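Long-range contacts in putative branched-chain amino acid ABC transporter (Chromobacterium violaceum, PDB 4PYR), which binds glutathione and, as an LppC-type putative lipoprotein of the periplasmic-binding-protein class, may act as a regulator of enzyme activity: residues G25-A36 / Y251-V262; M222-V233 / R274-L282. All blocks are in the same frame, centred on the assembly; numbering follows the deposited sequence.

Interaction 1: residues G25-A36 / Y251-V262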
# COMPACT_ATOMS: atom_id res chain seq x y z
N GLY A 25 2.83 13.11 -7.60
CA GLY A 25 2.75 13.21 -6.16
C GLY A 25 4.06 13.70 -5.55
O GLY A 25 4.04 14.52 -4.63
N VAL A 26 5.17 13.15 -6.03
CA VAL A 26 6.49 13.61 -5.60
C VAL A 26 6.63 15.09 -5.83
O VAL A 26 7.07 15.84 -4.91
CB VAL A 26 7.65 12.88 -6.33
CG1 VAL A 26 9.01 13.46 -5.94
CG2 VAL A 26 7.61 11.39 -6.07
N GLU A 27 6.25 15.55 -7.03
CA GLU A 27 6.30 16.99 -7.40
C GLU A 27 5.40 17.80 -6.47
O GLU A 27 5.82 18.84 -5.94
CB GLU A 27 5.77 17.23 -8.84
CG GLU A 27 6.66 16.75 -9.98
CD GLU A 27 7.93 17.56 -10.22
OE1 GLU A 27 8.03 18.76 -9.83
OE2 GLU A 27 8.86 16.98 -10.82
N ALA A 28 4.16 17.36 -6.29
CA ALA A 28 3.22 18.09 -5.41
C ALA A 28 3.83 18.32 -3.99
O ALA A 28 3.73 19.40 -3.41
CB ALA A 28 1.90 17.34 -5.30
N ALA A 29 4.45 17.28 -3.44
CA ALA A 29 5.00 17.35 -2.11
C ALA A 29 6.24 18.30 -2.13
O ALA A 29 6.43 19.08 -1.20
CB ALA A 29 5.38 15.97 -1.63
N ALA A 30 7.07 18.21 -3.18
CA ALA A 30 8.21 19.09 -3.30
C ALA A 30 7.81 20.56 -3.35
O ALA A 30 8.45 21.44 -2.75
CB ALA A 30 9.03 18.75 -4.53
N GLN A 31 6.74 20.87 -4.08
CA GLN A 31 6.29 22.24 -4.17
C GLN A 31 5.79 22.80 -2.83
O GLN A 31 5.99 23.96 -2.54
CB GLN A 31 5.22 22.33 -5.26
CG GLN A 31 5.85 22.19 -6.62
CD GLN A 31 4.83 22.02 -7.73
OE1 GLN A 31 3.65 22.32 -7.56
NE2 GLN A 31 5.30 21.56 -8.90
N VAL A 32 5.18 21.96 -2.01
CA VAL A 32 4.69 22.38 -0.72
C VAL A 32 5.82 22.46 0.28
O VAL A 32 6.02 23.49 0.92
CB VAL A 32 3.62 21.42 -0.20
CG1 VAL A 32 3.27 21.75 1.23
CG2 VAL A 32 2.37 21.52 -1.04
N ASP A 33 6.56 21.38 0.41
CA ASP A 33 7.52 21.28 1.49
C ASP A 33 8.79 22.04 1.22
O ASP A 33 9.40 22.54 2.17
CB ASP A 33 7.86 19.79 1.70
CG ASP A 33 6.77 19.03 2.40
OD1 ASP A 33 5.70 19.57 2.76
OD2 ASP A 33 7.03 17.86 2.65
N GLN A 34 9.23 22.11 -0.04
CA GLN A 34 10.43 22.92 -0.44
C GLN A 34 11.66 22.67 0.37
O GLN A 34 12.44 23.59 0.67
CB GLN A 34 10.12 24.34 -0.36
CG GLN A 34 9.14 24.67 -1.44
CD GLN A 34 8.62 25.98 -1.11
OE1 GLN A 34 9.29 26.97 -1.42
NE2 GLN A 34 7.57 26.01 -0.30
N SER A 35 11.81 21.39 0.66
CA SER A 35 12.89 20.88 1.47
C SER A 35 13.94 20.14 0.62
O SER A 35 14.94 19.66 1.15
CB SER A 35 12.26 19.99 2.57
OG SER A 35 11.29 19.12 1.99
N ALA A 36 13.76 20.11 -0.71
CA ALA A 36 14.66 19.39 -1.61
C ALA A 36 14.52 19.85 -3.06
O ALA A 36 13.47 20.39 -3.47
CB ALA A 36 14.40 17.88 -1.55
N TYR A 251 -0.58 8.54 -6.37
CA TYR A 251 -0.27 9.96 -6.12
C TYR A 251 0.16 10.15 -4.66
O TYR A 251 1.20 10.80 -4.38
CB TYR A 251 -1.52 10.79 -6.44
CG TYR A 251 -1.41 12.28 -6.18
CD1 TYR A 251 -0.83 13.14 -7.13
CD2 TYR A 251 -1.91 12.84 -5.01
CE1 TYR A 251 -0.77 14.52 -6.91
CE2 TYR A 251 -1.83 14.22 -4.76
CZ TYR A 251 -1.28 15.06 -5.70
OH TYR A 251 -1.22 16.42 -5.49
N ALA A 252 -0.60 9.56 -3.75
CA ALA A 252 -0.32 9.65 -2.33
C ALA A 252 0.99 8.94 -2.05
O ALA A 252 1.76 9.39 -1.20
CB ALA A 252 -1.45 9.07 -1.50
N LEU A 253 1.26 7.85 -2.75
CA LEU A 253 2.53 7.13 -2.59
C LEU A 253 3.67 8.06 -2.94
O LEU A 253 4.72 8.06 -2.26
CB LEU A 253 2.52 5.87 -3.49
CG LEU A 253 3.78 5.01 -3.41
CD1 LEU A 253 3.91 4.39 -2.05
CD2 LEU A 253 3.73 3.96 -4.51
N GLY A 254 3.51 8.83 -4.00
CA GLY A 254 4.49 9.84 -4.40
C GLY A 254 4.77 10.89 -3.35
O GLY A 254 5.95 11.26 -3.07
N ILE A 255 3.70 11.38 -2.72
CA ILE A 255 3.85 12.35 -1.65
C ILE A 255 4.71 11.73 -0.56
O ILE A 255 5.68 12.36 -0.11
CB ILE A 255 2.50 12.78 -1.06
CG1 ILE A 255 1.78 13.64 -2.12
CG2 ILE A 255 2.66 13.49 0.27
CD1 ILE A 255 0.36 13.93 -1.77
N ASP A 256 4.34 10.59 -0.05
CA ASP A 256 5.14 9.99 1.06
C ASP A 256 6.55 9.58 0.64
O ASP A 256 7.46 9.61 1.48
CB ASP A 256 4.42 8.81 1.68
CG ASP A 256 3.34 9.23 2.66
OD1 ASP A 256 3.17 10.43 2.98
OD2 ASP A 256 2.65 8.33 3.14
N ALA A 257 6.76 9.25 -0.63
CA ALA A 257 8.13 8.87 -1.11
C ALA A 257 9.03 10.12 -1.01
O ALA A 257 10.18 10.03 -0.56
CB ALA A 257 8.08 8.35 -2.56
N TYR A 258 8.51 11.28 -1.45
CA TYR A 258 9.19 12.52 -1.30
C TYR A 258 9.53 12.75 0.18
O TYR A 258 10.69 13.04 0.52
CB TYR A 258 8.35 13.68 -1.78
CG TYR A 258 9.05 14.99 -1.48
CD1 TYR A 258 9.91 15.53 -2.37
CD2 TYR A 258 8.82 15.69 -0.29
CE1 TYR A 258 10.55 16.77 -2.12
CE2 TYR A 258 9.46 16.89 -0.01
CZ TYR A 258 10.32 17.41 -0.92
OH TYR A 258 11.00 18.58 -0.66
N ARG A 259 8.53 12.59 1.07
CA ARG A 259 8.73 12.91 2.48
C ARG A 259 9.75 12.00 3.12
O ARG A 259 10.57 12.48 3.90
CB ARG A 259 7.43 12.88 3.24
CG ARG A 259 6.41 13.90 2.69
CD ARG A 259 4.99 13.77 3.27
NE ARG A 259 4.95 13.99 4.71
CZ ARG A 259 4.12 13.44 5.57
NH1 ARG A 259 3.20 12.56 5.19
NH2 ARG A 259 4.19 13.76 6.85
N LEU A 260 9.65 10.71 2.82
CA LEU A 260 10.64 9.74 3.34
C LEU A 260 12.02 9.97 2.80
O LEU A 260 13.01 9.89 3.56
CB LEU A 260 10.23 8.31 3.03
CG LEU A 260 9.20 7.68 3.90
CD1 LEU A 260 8.93 6.29 3.32
CD2 LEU A 260 9.68 7.57 5.32
N ALA A 261 12.12 10.28 1.51
CA ALA A 261 13.43 10.58 0.91
C ALA A 261 14.11 11.71 1.62
O ALA A 261 15.31 11.63 1.92
CB ALA A 261 13.27 10.92 -0.56
N VAL A 262 13.37 12.77 1.94
CA VAL A 262 13.96 13.90 2.65
C VAL A 262 14.51 13.46 4.01
O VAL A 262 15.61 13.86 4.39
CB VAL A 262 12.97 15.06 2.83
CG1 VAL A 262 13.54 16.11 3.73
CG2 VAL A 262 12.63 15.66 1.46

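Interaction 2: residues M222-V233 / R274-L282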
# COMPACT_ATOMS: atom_id res chain seq x y z
N MSE A 222 -5.87 4.44 3.34
CA MSE A 222 -5.03 5.58 3.57
C MSE A 222 -5.68 6.74 4.28
O MSE A 222 -6.81 7.10 3.98
CB MSE A 222 -4.59 6.15 2.24
CG MSE A 222 -3.80 5.16 1.43
SE MSE A 222 -3.07 6.17 -0.08
CE MSE A 222 -1.91 4.65 -0.63
N PRO A 223 -4.95 7.40 5.19
CA PRO A 223 -5.37 8.73 5.70
C PRO A 223 -5.75 9.69 4.58
O PRO A 223 -6.70 10.51 4.75
CB PRO A 223 -4.12 9.23 6.44
CG PRO A 223 -3.49 7.98 6.89
CD PRO A 223 -3.66 6.98 5.76
N TRP A 224 -5.08 9.57 3.44
CA TRP A 224 -5.35 10.42 2.30
C TRP A 224 -6.85 10.45 1.94
O TRP A 224 -7.38 11.51 1.52
CB TRP A 224 -4.52 9.95 1.11
CG TRP A 224 -4.63 10.85 -0.08
CD1 TRP A 224 -5.20 10.55 -1.29
CD2 TRP A 224 -4.09 12.16 -0.20
NE1 TRP A 224 -5.07 11.62 -2.15
CE2 TRP A 224 -4.38 12.62 -1.50
CE3 TRP A 224 -3.42 13.01 0.67
CZ2 TRP A 224 -4.04 13.89 -1.93
CZ3 TRP A 224 -3.07 14.26 0.22
CH2 TRP A 224 -3.36 14.68 -1.05
N PHE A 225 -7.52 9.30 2.07
CA PHE A 225 -8.96 9.19 1.83
C PHE A 225 -9.80 9.34 3.10
O PHE A 225 -10.90 9.93 3.09
CB PHE A 225 -9.30 7.83 1.19
CG PHE A 225 -8.56 7.56 -0.11
CD1 PHE A 225 -8.68 8.38 -1.19
CD2 PHE A 225 -7.74 6.46 -0.21
CE1 PHE A 225 -8.01 8.11 -2.37
CE2 PHE A 225 -7.03 6.21 -1.37
CZ PHE A 225 -7.18 7.01 -2.45
N LEU A 226 -9.34 8.77 4.21
CA LEU A 226 -10.19 8.61 5.39
C LEU A 226 -10.07 9.72 6.45
O LEU A 226 -10.90 9.75 7.36
CB LEU A 226 -9.91 7.26 6.05
CG LEU A 226 -10.24 6.05 5.20
CD1 LEU A 226 -9.88 4.78 5.92
CD2 LEU A 226 -11.71 6.07 4.80
N MSE A 227 -9.02 10.54 6.39
CA MSE A 227 -8.73 11.50 7.45
C MSE A 227 -8.45 12.84 6.84
O MSE A 227 -7.31 13.28 6.79
CB MSE A 227 -7.52 10.97 8.22
CG MSE A 227 -7.86 9.70 8.98
SE MSE A 227 -6.26 9.17 10.04
CE MSE A 227 -6.22 10.66 11.32
N PRO A 228 -9.50 13.54 6.35
CA PRO A 228 -9.30 14.83 5.71
C PRO A 228 -8.58 15.84 6.60
O PRO A 228 -7.82 16.67 6.08
CB PRO A 228 -10.73 15.32 5.39
CG PRO A 228 -11.66 14.28 5.90
CD PRO A 228 -10.89 13.06 6.24
N ALA A 229 -8.77 15.73 7.92
CA ALA A 229 -8.16 16.67 8.86
C ALA A 229 -6.81 16.22 9.47
O ALA A 229 -6.29 16.86 10.39
CB ALA A 229 -9.14 17.02 9.96
N HIS A 230 -6.26 15.11 8.97
CA HIS A 230 -4.90 14.72 9.29
C HIS A 230 -3.98 15.86 8.85
O HIS A 230 -4.11 16.34 7.74
CB HIS A 230 -4.63 13.42 8.53
CG HIS A 230 -3.30 12.79 8.77
ND1 HIS A 230 -2.12 13.34 8.33
CD2 HIS A 230 -2.97 11.57 9.27
CE1 HIS A 230 -1.12 12.53 8.63
NE2 HIS A 230 -1.61 11.44 9.17
N PRO A 231 -3.02 16.27 9.69
CA PRO A 231 -2.18 17.43 9.39
C PRO A 231 -1.40 17.32 8.07
O PRO A 231 -1.23 18.27 7.34
CB PRO A 231 -1.25 17.52 10.62
CG PRO A 231 -1.29 16.16 11.23
CD PRO A 231 -2.68 15.66 10.99
N ALA A 232 -0.91 16.12 7.75
CA ALA A 232 -0.21 15.95 6.49
C ALA A 232 -1.15 15.88 5.30
O ALA A 232 -0.88 16.43 4.25
CB ALA A 232 0.69 14.71 6.55
N VAL A 233 -2.27 15.18 5.48
CA VAL A 233 -3.21 15.05 4.40
C VAL A 233 -3.63 16.47 3.94
O VAL A 233 -3.60 16.75 2.76
CB VAL A 233 -4.44 14.24 4.80
CG1 VAL A 233 -5.50 14.33 3.71
CG2 VAL A 233 -4.07 12.80 5.05
N ARG A 274 10.56 7.48 10.86
CA ARG A 274 9.14 7.23 10.98
C ARG A 274 8.43 8.40 10.32
O ARG A 274 8.99 9.48 10.23
CB ARG A 274 8.73 7.15 12.45
CG ARG A 274 9.51 6.10 13.25
CD ARG A 274 8.62 5.37 14.25
NE ARG A 274 9.31 4.23 14.87
CZ ARG A 274 8.75 3.38 15.73
NH1 ARG A 274 7.49 3.53 16.10
NH2 ARG A 274 9.47 2.37 16.22
N LEU A 275 7.20 8.20 9.85
CA LEU A 275 6.45 9.26 9.18
C LEU A 275 4.95 9.12 9.41
O LEU A 275 4.44 8.04 9.33
CB LEU A 275 6.68 9.18 7.66
CG LEU A 275 6.22 10.38 6.81
CD1 LEU A 275 7.12 11.56 7.07
CD2 LEU A 275 6.12 10.10 5.31
N ASP A 276 4.29 10.25 9.69
CA ASP A 276 2.82 10.34 9.62
C ASP A 276 2.41 10.47 8.15
O ASP A 276 2.09 11.57 7.64
CB ASP A 276 2.27 11.48 10.52
CG ASP A 276 2.72 12.88 10.11
OD1 ASP A 276 3.84 13.04 9.60
OD2 ASP A 276 1.94 13.85 10.31
N GLY A 277 2.49 9.35 7.45
CA GLY A 277 2.37 9.33 6.03
C GLY A 277 0.92 9.60 5.62
O GLY A 277 -0.02 9.23 6.34
N VAL A 278 0.76 10.24 4.48
CA VAL A 278 -0.58 10.30 3.88
C VAL A 278 -1.06 8.91 3.47
O VAL A 278 -2.26 8.69 3.34
CB VAL A 278 -0.72 11.30 2.73
CG1 VAL A 278 -0.39 12.68 3.16
CG2 VAL A 278 0.08 10.87 1.49
N THR A 279 -0.12 7.94 3.33
CA THR A 279 -0.47 6.58 2.95
C THR A 279 -0.61 5.69 4.17
O THR A 279 -1.00 4.52 4.04
CB THR A 279 0.59 5.93 2.02
OG1 THR A 279 1.81 5.72 2.77
CG2 THR A 279 0.81 6.72 0.79
N GLY A 280 -0.31 6.24 5.35
CA GLY A 280 -0.40 5.51 6.61
C GLY A 280 0.77 5.90 7.49
O GLY A 280 1.67 6.62 7.04
N ASP A 281 0.72 5.50 8.75
CA ASP A 281 1.85 5.73 9.65
C ASP A 281 2.93 4.75 9.25
O ASP A 281 2.67 3.56 9.12
CB ASP A 281 1.45 5.55 11.12
CG ASP A 281 0.83 6.80 11.73
OD1 ASP A 281 0.86 7.90 11.14
OD2 ASP A 281 0.33 6.65 12.85
N LEU A 282 4.14 5.26 8.99
CA LEU A 282 5.21 4.48 8.43
C LEU A 282 6.35 4.29 9.43
O LEU A 282 6.73 5.20 10.15
CB LEU A 282 5.79 5.19 7.23
CG LEU A 282 4.76 5.64 6.20
CD1 LEU A 282 5.43 6.26 5.02
CD2 LEU A 282 3.97 4.44 5.74
O HOH W 1 -0.31 8.86 9.00

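Interaction 1: residues G25-A36 / Y251-V262
G25 and G254 meet backbone to backbone where two helices of the periplasmic-binding-protein-like fold cross at -50°, with 6.9 Å between the axes of their short segments. With no side chain on either residue, CA of G25 comes 3.4 Å from O of Y251 in a CA-H...O contact, and the same carbon lies over one face of the Y251 ring, 4.1 Å from its centroid. V26 puts CG2 3.4 Å from O of G254, while the phenol end of Y251 reaches along the other helix until OH is 3.3 Å from CB of A28. That hydroxyl is hydrogen-bonded to O of P237. Further on, Y258 is a knob in the hole formed by V26, A29, A30 and D33. Its CG stands anti to the backbone N (chi1 174°), which carries the ring outward to lie against helix 25-33. One face covers the A29-A30 peptide, and the opposite face takes V262 CG2 near its rim. Y258 CE1 is 3.5 Å from CB of A30; D33 runs alongside in the opposite sense, its CB 3.7 Å from Y258 CE2 and its carboxylate turned 56° from the ring plane. OD2 of D33 is hydrogen-bonded to Y236 OH. Both helices also pack on the parallel sheet, V26 and A257 on I64 and Y258 on I4, as does A36 just past the helix. Where Q34 has positive phi, the chain turns back over the tyrosine tip, and S35 OG meets Y258 OH at the ring edge, hydrogen-bonded at 2.7 Å.

Interaction 2: residues M222-V233 / R274-L282
V278, in the turn of the β-hairpin 274-282, fits against W224 and V233 of the segment that follows strand 218-220. Apolar packing comes first: CB of V278 is 3.8 Å from CE3 of the W224 indole, the two side chains running alongside each other, and V278 CG1 is 4.1 Å from CG2 of V233. M222, modelled as selenomethionine, lies beside T279 and points the same way; its extended chain brings CE 3.7 Å from T279 CG2. A single direct hydrogen bond crosses the contact: W224 N donates to V278 O at 3.0 Å, in the carbonyl plane but bent at hydrogen (140°). Around it, M222 is the N-cap of helix 223-226, its O accepting from both F225 N and L226 N. W224 has partners beyond the two segments: NE1 bonds to E248 and the ring forms a cation-pi contact with R238. ND1 of H230 caps the next helical turn, accepting from A232 N. H230 CE1 meets D276 O at the ring edge, 3.5 Å away. A water bridges H230 to the hairpin: H230 NE2 binds it at 2.9 Å, and it donates to G277 O at 2.7 Å and to D281 OD1 at 2.6 Å.

In the fold
Helix 245-265 joins the two contacts, whose centres lie about 13 Å apart. One side of it packs on helix 16-33 in interaction 1, while D256 and R259 turn toward the hairpin of interaction 2. D256 grips the hairpin turn with two probable hydrogen bonds, OD1 to V278 N and OD2 to T279 OG1, each 2.8 Å, and is salt-bridged to R259 NH1. R259 NH2 forms a second salt bridge with D276 OD1. L253, on the side of helix 245-265 turned away from helix 16-33, touches glutathione, whereas G254 of interaction 1 is about 10 Å from it. The M222 side chain, about 8 Å from the ligand, packs on L104, a glutathione-binding residue, and on A252.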